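Beta-galactosidase (Trichoderma reesei, PDB 3OG2) probably hydrolyses terminal non-reducing beta-D-galactose residues from beta-D-galactosides, as a member of glycoside hydrolase family 35. Local coordinates at residues T732-F738 with F755-A761; L333-G337 with T785-E789; F748-T753 with A962-R966; G711-F715 with T779-S784; L682-S688 with S700-Y706. All blocks are in the same frame, centred on the assembly; numbering follows the deposited sequence.

How the contacts relate
Coming from the N terminus, the chain first lays down L333-G337, a loop of the TIM-barrel part, whose partner T785-E789 arrives some 450 residues later; contact 2 thus closes a very long loop, and contacts 1, 4 and 5 lie within it. Contact 5 is local, closing at Y706 before strand 713-720 begins. Contact 4 joins that strand to strand 775-782 and encloses contact 1, which joins strands 726-733 and 760-767. Contact 3 starts at F748, between the segments of contact 1, and finishes only at A962-R966, so it crosses contacts 1, 2 and 4. Contact 2 ties this beta domain to the barrel and contact 3 ties it to the last beta domain, while 1, 4 and 5 are internal to it.

Contact 1 (T732-F738 with F755-A761); sequences TQGGSAF and FDAASAA. With BMA (beta-D-mannopyranose), chain C; MAN (alpha-D-mannopyranose), chain B; MAN (alpha-D-mannopyranose), chain D; MAN (alpha-D-mannopyranose), chain E.
The carbonyl O of S759 takes two neighbouring amides at once, G734 N and G735 N, each at 3.1 Å; the second comes in the carbonyl plane on a lone pair, while the first is tilted out of it. On the strand side, T732 and A761 form an antiparallel hydrogen-bonded pair, with T732 N to A761 O at 2.9 Å and A761 N returning the bond to T732 O. On the other side A737 N reaches A758 O at 3.0 Å, joining the type II turn G735-F738 to the type I turn F755-A758. The ring of F738 fills the middle: CE1 lies 3.4 Å from S759 C and A758 O sits at its edge. With CG between the backbone N and carbonyl carbon (chi1 86°), the ring folds back and G734 N sits over the centre of one face. Further out, the F755 ring is sandwiched between A758 CB and O5 of the chain E mannose of the glycan. D756 OD1 accepts from BMA O4 at 2.7 Å and OD2 from O6 of the chain B mannose at 2.8 Å. Backbone bonds thus hold the turns together, while two bonds to sugar hydroxyls probably limit rotation of the carboxylate.

Contact 2 (L333-G337 with T785-E789); sequences LGHPG and TGLDE. With GLC (alpha-D-glucopyranose), chain F.
H335 and E789 cross obliquely, the imidazole and carboxylate planes turned 47° apart, with ND1 3.5 Å from E789 OE1 at an angle too poor for a hydrogen bond. What joins them is a water that lies 2.8 Å from H335 ND1 and accepts from the backbone E789 N. The imidazole is placed by a chi1 of 79°, which tucks CG between the backbone N and carbonyl carbon and leaves the ring with G337 N over the centre of one face. Its edge looks to O6 of a glucose of the glycan, whose C6 comes within 3.1 Å of E789 OE1; the other oxygen, OE2, accepts from the backbone N of E122, a galactose-binding residue.

P336 is wedged among oxygens. Its CG lies 3.1 Å from G786 O, its CD 3.3 Å from L787 O, and its CB 3.3 Å from T785 OG1, which is itself hydrogen-bonded to S736 O. The D788 side chain meets the proline ring at about a right angle, OD1 lying 3.4 Å from P336 CG, and R802 holds that oxygen in a salt bridge. G786 packs its CA against G334 O.

In the fold, a barrel loop between strand 318-321 and helix 357-370 meets the loop linking strands 775-782 and 803-811 of the neighbouring all-beta domain, which brings that domain close to the galactose-binding residues N120 and E122.

Contact 3 (F748-T753 with A962-R966); sequences FIGSFT and ALESR
S751 OG donates to the backbone L963 O at 2.6 Å, the one hydrogen bond between the two segments and a short one. The strand that carries the serine has a classic beta bulge just before it, I749 and G750 both facing V742, and it forms the outer edge of the five-stranded sheet in the all-beta domain that holds strands 713-720 to 775-782. Its partner is the loop leaving strand 953-962 in the last beta domain, both domains being of the galactose-binding-like class. The serine meets the carbonyl in its plane, on a lone pair, and OG has a second partner in S741 OG.

Packing flanks the bond. F748, whose CG is anti to the backbone N (chi1 177°), extends its ring toward the loop, where CZ lies 3.4 Å from L963 O and CD2 3.8 Å from S965 CB; the same ring meets W743 of the adjacent strand and has G750 N over one face. At the other end T753 CG2 rests on L963 CB at 4.0 Å, the two side chains inclined to each other, and the E964 side chain crosses that of T753 at about a right angle. The site is near the surface, away from the galactose pocket, and joins the two beta domains edge to loop. R966 grips E964 side-on in a salt bridge: E964 OE1 lies close to the guanidinium plane, 2.6 Å from both R966 NE and NH2.

Contact 4 (G711-F715 with T779-S784); sequences GTLLF and TVVVDS
T712 OG1 donates to D783 OD1 at 2.8 Å, meeting the oxygen on its anti side and 30° out of the carboxylate plane, with the two side chains at about a right angle. The other oxygen, OD2, is gripped by salt bridges to R918 and K930, so the aspartate is probably held firmly as a carboxylate. T712 turns CG2 anti to its main-chain N, which presses that methyl on V781 CG1 at 3.5 Å, tighter than usual contact. Beyond the threonine the segments become an antiparallel ladder. L713 and V782 exchange bonds, V782 N to L713 O being nearly straight (175°) at 2.8 Å, and F715 and V780 do the same. Between them L714 and V781 form a non-hydrogen-bonded pair whose side chains lie side by side, L714 CD2 4.0 Å from V781 CG2. On the opposite face F715 CE1 leans on V782 CG2 at 4.1 Å. The backbone N of S784, buried at the strand's end, has no hydrogen-bond partner in the model. Strand 775-782 runs between 740-744 and 713-720, the latter flanked in the sheet by 820-824. V780 and V782 pack on strand 726-733 of the three-stranded sheet, while V781 faces W961 of strand 953-962.

Contact 5 (L682-S688 with S700-Y706); sequences LANLRTS and SLYGSDY
L685 can be followed outward over the ring of Y706. Its CB lies 3.5 Å from Y706 OH, CG 3.5 Å from Y706 CE2, and CD1 comes down over one face, 3.8 Å from the ring centroid and 27° off the normal: a CH-pi contact with the methyl displaced toward the rim. The two side chains reach it from opposite directions. The phenol oxygen at the end of that ring is used twice, accepting from L685 N at 3.2 Å and donating to S700 O within its own segment. L685 O in turn takes S700 N at 2.8 Å, so the leucine backbone is tied on both sides. A683, centre of an inverse gamma turn, sets its CB 3.6 Å from L701 CD2. Further on, D705 OD2 gathers two hydroxyls, S688 OG on its syn side and S700 OG on its anti side, each at 2.7 Å; a water bonded to T687 O adds a weak bond to D705 OD2. S700 OG also accepts from Y702 N, an ST turn leading toward the short 3-10 segment 703-705. Strands 803-811 and 820-824 lie beneath, touched by L701 and Y706. Carrying two hydroxyl donors, D705 OD2 is probably charged and ties S688 to S700 inside the loop.

Contact 1 (T732-F738 with F755-A761)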
# COMPACT_ATOMS: atom_id res chain seq x y z
N THR A 732 -3.36 27.57 18.12
CA THR A 732 -2.33 26.71 17.51
C THR A 732 -2.92 25.79 16.47
O THR A 732 -4.11 25.47 16.47
CB THR A 732 -1.57 25.90 18.60
OG1 THR A 732 -2.53 25.12 19.36
CG2 THR A 732 -0.78 26.79 19.54
N GLN A 733 -2.08 25.32 15.55
CA GLN A 733 -2.58 24.43 14.50
C GLN A 733 -1.48 23.44 14.18
O GLN A 733 -0.35 23.83 13.80
CB GLN A 733 -3.00 25.24 13.27
CG GLN A 733 -3.45 24.30 12.14
CD GLN A 733 -4.26 25.03 11.11
OE1 GLN A 733 -5.48 25.19 11.29
NE2 GLN A 733 -3.63 25.52 10.03
N GLY A 734 -1.79 22.16 14.29
CA GLY A 734 -0.80 21.12 13.99
C GLY A 734 -1.30 20.04 13.05
O GLY A 734 -0.58 19.09 12.79
N GLY A 735 -2.54 20.14 12.54
CA GLY A 735 -3.08 19.01 11.77
C GLY A 735 -3.90 18.12 12.71
O GLY A 735 -3.72 18.17 13.95
N SER A 736 -4.79 17.31 12.15
CA SER A 736 -5.64 16.45 12.97
C SER A 736 -4.80 15.66 14.00
O SER A 736 -3.73 15.14 13.70
CB SER A 736 -6.30 15.39 12.08
OG SER A 736 -7.06 16.04 11.06
N ALA A 737 -5.35 15.60 15.22
CA ALA A 737 -4.74 14.81 16.31
C ALA A 737 -3.44 15.40 16.80
O ALA A 737 -2.69 14.70 17.49
CB ALA A 737 -4.57 13.33 15.92
N PHE A 738 -3.16 16.68 16.52
CA PHE A 738 -1.97 17.32 17.09
C PHE A 738 -2.23 17.61 18.56
O PHE A 738 -3.34 17.44 19.09
CB PHE A 738 -1.60 18.62 16.35
CG PHE A 738 -2.33 19.86 16.84
CD1 PHE A 738 -3.73 20.01 16.71
CD2 PHE A 738 -1.61 20.89 17.47
CE1 PHE A 738 -4.36 21.15 17.19
CE2 PHE A 738 -2.24 22.04 17.93
CZ PHE A 738 -3.61 22.16 17.81
N PHE A 755 -7.51 15.74 19.98
CA PHE A 755 -8.47 14.68 19.68
C PHE A 755 -8.55 14.51 18.17
O PHE A 755 -8.07 15.34 17.41
CB PHE A 755 -9.83 14.93 20.33
CG PHE A 755 -10.52 16.26 20.10
CD1 PHE A 755 -10.23 17.35 20.91
CD2 PHE A 755 -11.47 16.38 19.08
CE1 PHE A 755 -10.91 18.55 20.70
CE2 PHE A 755 -12.17 17.58 18.87
CZ PHE A 755 -11.89 18.66 19.71
N ASP A 756 -9.16 13.40 17.77
CA ASP A 756 -9.12 13.04 16.33
C ASP A 756 -9.64 14.14 15.44
O ASP A 756 -9.10 14.37 14.34
CB ASP A 756 -9.87 11.70 16.12
CG ASP A 756 -11.35 11.76 16.38
OD1 ASP A 756 -11.84 12.69 17.09
OD2 ASP A 756 -12.07 10.87 15.85
N ALA A 757 -10.69 14.84 15.85
CA ALA A 757 -11.37 15.82 15.01
C ALA A 757 -10.77 17.20 15.12
O ALA A 757 -11.28 18.15 14.48
CB ALA A 757 -12.84 15.91 15.43
N ALA A 758 -9.72 17.42 15.90
CA ALA A 758 -9.19 18.79 16.01
C ALA A 758 -7.86 18.91 15.29
O ALA A 758 -6.92 18.17 15.60
CB ALA A 758 -8.96 19.17 17.47
N SER A 759 -7.80 19.85 14.36
CA SER A 759 -6.53 20.14 13.68
C SER A 759 -5.99 21.47 14.19
O SER A 759 -4.84 21.84 13.86
CB SER A 759 -6.73 20.19 12.17
OG SER A 759 -7.79 21.09 11.86
N ALA A 760 -6.81 22.22 14.95
CA ALA A 760 -6.33 23.51 15.50
C ALA A 760 -7.00 23.65 16.84
O ALA A 760 -7.99 22.92 17.13
CB ALA A 760 -6.69 24.67 14.61
N ALA A 761 -6.56 24.57 17.66
CA ALA A 761 -7.14 24.78 18.98
C ALA A 761 -6.98 26.26 19.39
O ALA A 761 -5.95 26.87 19.14
CB ALA A 761 -6.48 23.84 19.99
C1 BMA C . -13.12 10.02 20.35
C2 BMA C . -14.41 9.77 19.56
C3 BMA C . -14.52 10.92 18.56
C4 BMA C . -14.39 12.29 19.24
C5 BMA C . -13.13 12.35 20.16
C6 BMA C . -13.19 13.61 21.04
O2 BMA C . -15.51 9.81 20.50
O3 BMA C . -15.74 10.97 17.82
O4 BMA C . -14.19 13.30 18.21
O5 BMA C . -13.23 11.24 21.08
O6 BMA C . -14.45 13.60 21.73
C1 MAN B . -15.42 11.64 10.94
C2 MAN B . -14.69 11.68 9.59
C3 MAN B . -13.25 11.13 9.78
C4 MAN B . -12.55 11.81 10.95
C5 MAN B . -13.42 11.87 12.20
C6 MAN B . -12.83 12.83 13.27
O2 MAN B . -14.67 13.01 9.08
O3 MAN B . -12.64 11.46 8.55
O4 MAN B . -11.31 11.31 11.37
O5 MAN B . -14.70 12.41 11.89
O6 MAN B . -13.72 12.65 14.37
C1 MAN D . -14.22 22.41 19.53
C2 MAN D . -14.30 23.78 18.84
C3 MAN D . -15.13 23.55 17.54
C4 MAN D . -14.24 22.70 16.62
C5 MAN D . -13.87 21.40 17.31
C6 MAN D . -12.72 20.71 16.59
O2 MAN D . -12.99 24.11 18.38
O3 MAN D . -15.27 24.80 16.89
O4 MAN D . -14.93 22.45 15.40
O5 MAN D . -13.54 21.51 18.68
O6 MAN D . -11.62 21.63 16.47
C1 MAN E . -14.45 14.94 22.61
C2 MAN E . -15.75 14.71 23.39
C3 MAN E . -16.99 14.65 22.49
C4 MAN E . -17.03 15.85 21.53
C5 MAN E . -15.72 15.87 20.74
C6 MAN E . -15.72 16.98 19.69
O2 MAN E . -15.90 15.79 24.28
O3 MAN E . -18.20 14.74 23.25
O4 MAN E . -18.19 15.79 20.70
O5 MAN E . -14.65 16.00 21.68
O6 MAN E . -15.81 18.26 20.31
O HOH W 1 -3.66 26.56 21.57
O HOH W 2 -6.81 23.12 10.35
O HOH W 3 -9.22 16.93 12.14
O HOH W 4 -5.94 17.41 18.17

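Contact 2 (L333-G337 with T785-E789)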
# COMPACT_ATOMS: atom_id res chain seq x y z
N LEU A 333 6.32 10.85 7.10
CA LEU A 333 5.96 11.11 5.66
C LEU A 333 4.47 11.19 5.49
O LEU A 333 4.05 11.64 4.41
CB LEU A 333 6.63 10.07 4.76
CG LEU A 333 6.12 8.64 4.82
CD1 LEU A 333 4.92 8.41 3.89
CD2 LEU A 333 7.22 7.66 4.37
N GLY A 334 3.64 10.72 6.43
CA GLY A 334 2.21 10.68 6.25
C GLY A 334 1.52 12.00 6.48
O GLY A 334 2.03 12.92 7.09
N HIS A 335 0.22 12.06 6.03
CA HIS A 335 -0.59 13.25 6.31
C HIS A 335 -1.35 13.15 7.62
O HIS A 335 -1.41 12.05 8.21
CB HIS A 335 -1.57 13.47 5.12
CG HIS A 335 -2.77 12.59 5.13
ND1 HIS A 335 -3.97 13.04 4.59
CD2 HIS A 335 -2.98 11.31 5.51
CE1 HIS A 335 -4.85 12.08 4.69
NE2 HIS A 335 -4.30 11.01 5.25
N PRO A 336 -1.97 14.22 8.09
CA PRO A 336 -2.68 14.18 9.36
C PRO A 336 -3.91 13.29 9.38
O PRO A 336 -4.35 12.95 10.48
CB PRO A 336 -3.18 15.63 9.57
CG PRO A 336 -2.13 16.44 8.80
CD PRO A 336 -1.88 15.60 7.57
N GLY A 337 -4.45 12.95 8.21
CA GLY A 337 -5.64 12.09 8.14
C GLY A 337 -5.37 10.61 8.35
O GLY A 337 -6.32 9.80 8.18
N THR A 785 1.09 16.66 12.70
CA THR A 785 0.90 15.27 12.23
C THR A 785 1.05 15.23 10.71
O THR A 785 0.69 14.23 10.08
CB THR A 785 -0.46 14.74 12.69
OG1 THR A 785 -1.42 15.75 12.33
CG2 THR A 785 -0.44 14.53 14.21
N GLY A 786 1.60 16.26 10.11
CA GLY A 786 1.91 16.29 8.66
C GLY A 786 1.23 17.47 8.02
O GLY A 786 0.45 18.19 8.68
N LEU A 787 1.47 17.71 6.75
CA LEU A 787 0.78 18.77 6.02
C LEU A 787 -0.42 18.16 5.30
O LEU A 787 -0.39 16.97 4.91
CB LEU A 787 1.75 19.39 4.99
CG LEU A 787 3.03 19.93 5.66
CD1 LEU A 787 3.93 20.58 4.61
CD2 LEU A 787 2.68 20.91 6.77
N ASP A 788 -1.48 18.94 5.18
CA ASP A 788 -2.69 18.40 4.59
C ASP A 788 -2.50 18.15 3.08
O ASP A 788 -1.64 18.75 2.43
CB ASP A 788 -3.85 19.39 4.76
CG ASP A 788 -4.29 19.51 6.22
OD1 ASP A 788 -4.00 18.65 7.09
OD2 ASP A 788 -4.99 20.50 6.56
N GLU A 789 -3.35 17.27 2.55
CA GLU A 789 -3.50 17.07 1.13
C GLU A 789 -4.16 18.27 0.44
O GLU A 789 -4.58 19.26 1.07
CB GLU A 789 -4.35 15.78 0.88
CG GLU A 789 -3.52 14.53 1.20
CD GLU A 789 -4.38 13.28 1.16
OE1 GLU A 789 -5.61 13.38 1.56
OE2 GLU A 789 -3.89 12.23 0.74
C1 GLC F . -11.94 12.14 3.66
C2 GLC F . -12.38 11.67 2.29
C3 GLC F . -11.33 11.54 1.22
C4 GLC F . -10.24 12.59 1.35
C5 GLC F . -9.73 12.54 2.81
C6 GLC F . -8.40 13.19 2.92
O2 GLC F . -13.07 10.44 2.39
O3 GLC F . -11.97 11.66 -0.04
O4 GLC F . -9.15 12.33 0.49
O5 GLC F . -10.77 12.95 3.67
O6 GLC F . -7.94 13.82 4.06
O HOH W 5 -4.99 15.61 4.32

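Contact 3 (F748-T753 with A962-R966)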
# COMPACT_ATOMS: atom_id res chain seq x y z
N PHE A 748 4.78 25.15 34.16
CA PHE A 748 3.84 24.57 33.21
C PHE A 748 2.55 25.37 33.29
O PHE A 748 1.97 25.59 34.36
CB PHE A 748 3.60 23.11 33.56
CG PHE A 748 2.56 22.48 32.64
CD1 PHE A 748 2.75 22.40 31.27
CD2 PHE A 748 1.41 21.93 33.19
CE1 PHE A 748 1.83 21.78 30.42
CE2 PHE A 748 0.45 21.35 32.37
CZ PHE A 748 0.65 21.26 30.98
N ILE A 749 2.06 25.78 32.11
CA ILE A 749 0.80 26.54 32.05
C ILE A 749 -0.31 25.65 31.59
O ILE A 749 -1.41 25.67 32.18
CB ILE A 749 1.00 27.74 31.11
CG1 ILE A 749 2.06 28.70 31.68
CG2 ILE A 749 -0.28 28.51 30.81
CD1 ILE A 749 1.62 29.34 32.96
N GLY A 750 -0.14 24.84 30.56
CA GLY A 750 -1.28 24.03 30.14
C GLY A 750 -0.98 23.36 28.80
O GLY A 750 -0.05 23.72 28.12
N SER A 751 -1.81 22.38 28.47
CA SER A 751 -1.73 21.71 27.19
C SER A 751 -3.11 21.65 26.53
O SER A 751 -4.14 21.49 27.22
CB SER A 751 -1.30 20.23 27.36
OG SER A 751 0.06 20.20 27.74
N PHE A 752 -3.09 21.75 25.21
CA PHE A 752 -4.21 21.24 24.42
C PHE A 752 -3.91 19.78 24.14
O PHE A 752 -2.92 19.49 23.43
CB PHE A 752 -4.33 22.04 23.12
CG PHE A 752 -5.40 21.39 22.25
CD1 PHE A 752 -6.74 21.42 22.62
CD2 PHE A 752 -5.04 20.78 21.08
CE1 PHE A 752 -7.70 20.83 21.82
CE2 PHE A 752 -6.00 20.19 20.25
CZ PHE A 752 -7.34 20.23 20.63
N THR A 753 -4.70 18.87 24.74
CA THR A 753 -4.26 17.48 24.65
C THR A 753 -4.69 16.74 23.39
O THR A 753 -4.21 15.63 23.13
CB THR A 753 -4.74 16.70 25.90
OG1 THR A 753 -6.15 16.88 26.03
CG2 THR A 753 -4.08 17.30 27.13
N ALA A 962 4.85 14.10 28.16
CA ALA A 962 3.76 14.04 29.15
C ALA A 962 2.98 15.35 29.03
O ALA A 962 3.57 16.45 29.16
CB ALA A 962 4.34 13.92 30.52
N LEU A 963 1.69 15.30 28.76
CA LEU A 963 0.91 16.47 28.45
C LEU A 963 0.32 17.14 29.68
O LEU A 963 -0.10 18.28 29.55
CB LEU A 963 -0.28 16.04 27.54
CG LEU A 963 0.18 15.62 26.14
CD1 LEU A 963 -0.87 14.73 25.49
CD2 LEU A 963 0.45 16.87 25.31
N GLU A 964 0.21 16.44 30.81
CA GLU A 964 -0.43 16.97 31.97
C GLU A 964 0.58 17.06 33.11
O GLU A 964 1.66 16.47 33.11
CB GLU A 964 -1.64 16.10 32.35
CG GLU A 964 -2.73 16.29 31.28
CD GLU A 964 -4.03 15.58 31.57
OE1 GLU A 964 -4.10 14.74 32.51
OE2 GLU A 964 -5.00 15.86 30.82
N SER A 965 0.18 17.84 34.10
CA SER A 965 1.18 18.24 35.11
C SER A 965 1.61 17.10 36.02
O SER A 965 2.65 17.26 36.67
CB SER A 965 0.57 19.39 35.94
OG SER A 965 -0.56 18.88 36.65
N ARG A 966 0.82 16.03 36.02
CA ARG A 966 1.07 14.80 36.75
C ARG A 966 2.16 13.95 36.13
O ARG A 966 2.63 12.95 36.67
CB ARG A 966 -0.22 13.95 36.75
CG ARG A 966 -0.86 13.79 35.35
CD ARG A 966 -2.16 13.01 35.42
NE ARG A 966 -3.25 13.28 34.49
CZ ARG A 966 -4.19 12.36 34.20
NH1 ARG A 966 -4.11 11.16 34.79
NH2 ARG A 966 -5.21 12.57 33.36

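Contact 4 (G711-F715 with T779-S784)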
# COMPACT_ATOMS: atom_id res chain seq x y z
N GLY A 711 7.33 17.35 11.56
CA GLY A 711 7.37 17.05 12.98
C GLY A 711 7.11 18.23 13.88
O GLY A 711 6.48 19.25 13.53
N THR A 712 7.60 18.08 15.13
CA THR A 712 7.19 19.00 16.16
C THR A 712 7.92 20.35 16.01
O THR A 712 9.11 20.41 15.73
CB THR A 712 7.58 18.38 17.54
OG1 THR A 712 7.12 17.04 17.60
CG2 THR A 712 7.00 19.17 18.72
N LEU A 713 7.19 21.44 16.24
CA LEU A 713 7.73 22.79 16.25
C LEU A 713 7.77 23.35 17.66
O LEU A 713 6.93 22.99 18.51
CB LEU A 713 6.80 23.69 15.41
CG LEU A 713 6.58 23.28 13.96
CD1 LEU A 713 5.62 24.28 13.31
CD2 LEU A 713 7.92 23.20 13.22
N LEU A 714 8.71 24.25 17.91
CA LEU A 714 8.77 24.98 19.16
C LEU A 714 8.86 26.48 18.89
O LEU A 714 9.52 26.89 17.95
CB LEU A 714 9.92 24.58 20.07
CG LEU A 714 9.82 23.19 20.71
CD1 LEU A 714 10.34 22.12 19.78
CD2 LEU A 714 10.60 23.17 22.04
N PHE A 715 8.20 27.24 19.74
CA PHE A 715 8.23 28.69 19.66
C PHE A 715 8.62 29.25 21.02
O PHE A 715 8.20 28.71 22.05
CB PHE A 715 6.85 29.27 19.32
CG PHE A 715 6.35 28.75 17.99
CD1 PHE A 715 5.71 27.50 17.87
CD2 PHE A 715 6.54 29.51 16.85
CE1 PHE A 715 5.36 27.04 16.61
CE2 PHE A 715 6.16 29.11 15.57
CZ PHE A 715 5.58 27.87 15.49
N THR A 779 7.37 29.18 26.27
CA THR A 779 7.80 28.11 25.36
C THR A 779 6.54 27.36 24.96
O THR A 779 5.80 26.88 25.82
CB THR A 779 8.83 27.15 26.00
OG1 THR A 779 10.04 27.86 26.28
CG2 THR A 779 9.19 26.03 25.03
N VAL A 780 6.29 27.30 23.64
CA VAL A 780 5.08 26.69 23.12
C VAL A 780 5.53 25.53 22.23
O VAL A 780 6.28 25.77 21.27
CB VAL A 780 4.27 27.71 22.29
CG1 VAL A 780 3.00 27.05 21.72
CG2 VAL A 780 3.95 28.90 23.15
N VAL A 781 5.14 24.31 22.50
CA VAL A 781 5.46 23.15 21.69
C VAL A 781 4.21 22.83 20.90
O VAL A 781 3.12 22.73 21.49
CB VAL A 781 5.85 21.96 22.59
CG1 VAL A 781 6.25 20.75 21.70
CG2 VAL A 781 7.00 22.35 23.53
N VAL A 782 4.33 22.68 19.59
CA VAL A 782 3.18 22.42 18.73
C VAL A 782 3.54 21.20 17.87
O VAL A 782 4.43 21.31 17.03
CB VAL A 782 2.82 23.61 17.81
CG1 VAL A 782 1.59 23.26 16.98
CG2 VAL A 782 2.60 24.88 18.65
N ASP A 783 2.89 20.08 18.12
CA ASP A 783 3.19 18.95 17.24
C ASP A 783 2.57 19.17 15.86
O ASP A 783 1.57 19.87 15.75
CB ASP A 783 2.56 17.64 17.73
CG ASP A 783 3.32 16.46 17.12
OD1 ASP A 783 4.53 16.58 16.77
OD2 ASP A 783 2.69 15.37 16.95
N SER A 784 3.10 18.54 14.83
CA SER A 784 2.45 18.48 13.54
C SER A 784 2.29 17.02 13.14
O SER A 784 3.27 16.26 13.24
CB SER A 784 3.29 19.17 12.44
OG SER A 784 2.62 18.94 11.18
O HOH W 6 4.98 16.11 10.37

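Contact 5 (L682-S688 with S700-Y706)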
# COMPACT_ATOMS: atom_id res chain seq x y z
N LEU A 682 15.09 33.61 14.33
CA LEU A 682 14.14 34.61 14.75
C LEU A 682 12.88 34.49 13.93
O LEU A 682 12.91 34.32 12.70
CB LEU A 682 14.71 36.02 14.49
CG LEU A 682 16.04 36.31 15.19
CD1 LEU A 682 16.41 37.78 14.92
CD2 LEU A 682 15.93 35.97 16.68
N ALA A 683 11.72 34.58 14.57
CA ALA A 683 10.44 34.58 13.84
C ALA A 683 10.10 36.04 13.61
O ALA A 683 9.29 36.57 14.38
CB ALA A 683 9.32 33.89 14.64
N ASN A 684 10.77 36.64 12.63
CA ASN A 684 10.66 38.08 12.50
C ASN A 684 10.16 38.48 11.12
O ASN A 684 10.26 39.66 10.73
CB ASN A 684 12.01 38.76 12.79
CG ASN A 684 13.11 38.29 11.84
OD1 ASN A 684 12.88 37.46 10.94
ND2 ASN A 684 14.29 38.84 12.05
N LEU A 685 9.59 37.57 10.35
CA LEU A 685 9.04 37.90 9.06
C LEU A 685 7.72 38.62 9.21
O LEU A 685 6.77 38.02 9.76
CB LEU A 685 8.83 36.63 8.20
CG LEU A 685 10.18 35.90 7.94
CD1 LEU A 685 9.95 34.57 7.24
CD2 LEU A 685 11.16 36.83 7.20
N ARG A 686 7.65 39.84 8.73
CA ARG A 686 6.42 40.61 8.97
C ARG A 686 5.34 40.36 7.92
O ARG A 686 4.19 40.79 8.09
CB ARG A 686 6.74 42.12 9.05
CG ARG A 686 7.79 42.41 10.16
CD ARG A 686 7.72 43.92 10.47
NE ARG A 686 6.30 44.08 10.75
CZ ARG A 686 5.61 43.59 11.79
NH1 ARG A 686 6.19 42.87 12.76
NH2 ARG A 686 4.31 43.86 11.84
N THR A 687 5.75 39.69 6.84
CA THR A 687 4.80 39.28 5.80
C THR A 687 5.02 37.79 5.50
O THR A 687 6.07 37.23 5.83
CB THR A 687 4.98 40.06 4.49
OG1 THR A 687 6.32 39.78 4.02
CG2 THR A 687 4.86 41.56 4.74
N SER A 688 3.98 37.23 4.93
CA SER A 688 3.97 35.84 4.49
C SER A 688 3.51 35.73 3.03
O SER A 688 2.70 36.53 2.62
CB SER A 688 3.06 34.98 5.37
OG SER A 688 3.03 33.62 4.92
N SER A 700 5.03 36.23 11.05
CA SER A 700 4.63 34.86 10.77
C SER A 700 5.13 33.91 11.85
O SER A 700 6.32 33.94 12.21
CB SER A 700 5.23 34.42 9.42
OG SER A 700 4.84 33.06 9.24
N LEU A 701 4.24 33.05 12.31
CA LEU A 701 4.59 31.93 13.19
C LEU A 701 4.19 30.62 12.54
O LEU A 701 3.79 29.67 13.22
CB LEU A 701 3.94 32.15 14.56
CG LEU A 701 4.41 33.45 15.25
CD1 LEU A 701 3.56 33.69 16.49
CD2 LEU A 701 5.87 33.41 15.63
N TYR A 702 4.33 30.59 11.22
CA TYR A 702 4.05 29.39 10.42
C TYR A 702 5.36 28.66 10.18
O TYR A 702 6.29 29.26 9.58
CB TYR A 702 3.46 29.78 9.07
CG TYR A 702 2.15 30.52 9.11
CD1 TYR A 702 1.33 30.62 10.25
CD2 TYR A 702 1.74 31.12 7.92
CE1 TYR A 702 0.13 31.31 10.19
CE2 TYR A 702 0.50 31.81 7.87
CZ TYR A 702 -0.28 31.89 8.99
OH TYR A 702 -1.48 32.59 8.97
N GLY A 703 5.49 27.39 10.58
CA GLY A 703 6.76 26.72 10.41
C GLY A 703 7.32 26.75 8.99
O GLY A 703 8.52 26.97 8.76
N SER A 704 6.43 26.53 7.99
CA SER A 704 6.95 26.39 6.63
C SER A 704 7.46 27.72 6.11
O SER A 704 8.27 27.70 5.15
CB SER A 704 5.88 25.84 5.67
OG SER A 704 5.65 24.45 5.95
N ASP A 705 7.05 28.84 6.68
CA ASP A 705 7.57 30.12 6.22
C ASP A 705 9.02 30.25 6.57
O ASP A 705 9.71 31.09 5.96
CB ASP A 705 6.83 31.29 6.84
CG ASP A 705 5.48 31.57 6.14
OD1 ASP A 705 5.15 30.92 5.12
OD2 ASP A 705 4.77 32.50 6.62
N TYR A 706 9.56 29.47 7.49
CA TYR A 706 10.96 29.50 7.91
C TYR A 706 11.69 28.22 7.53
O TYR A 706 12.82 27.98 7.98
CB TYR A 706 11.00 29.70 9.43
CG TYR A 706 10.37 31.01 9.86
CD1 TYR A 706 9.01 31.08 10.14
CD2 TYR A 706 11.15 32.14 9.99
CE1 TYR A 706 8.42 32.28 10.53
CE2 TYR A 706 10.55 33.37 10.40
CZ TYR A 706 9.21 33.42 10.67
OH TYR A 706 8.66 34.63 11.07
O HOH W 7 6.76 34.58 6.21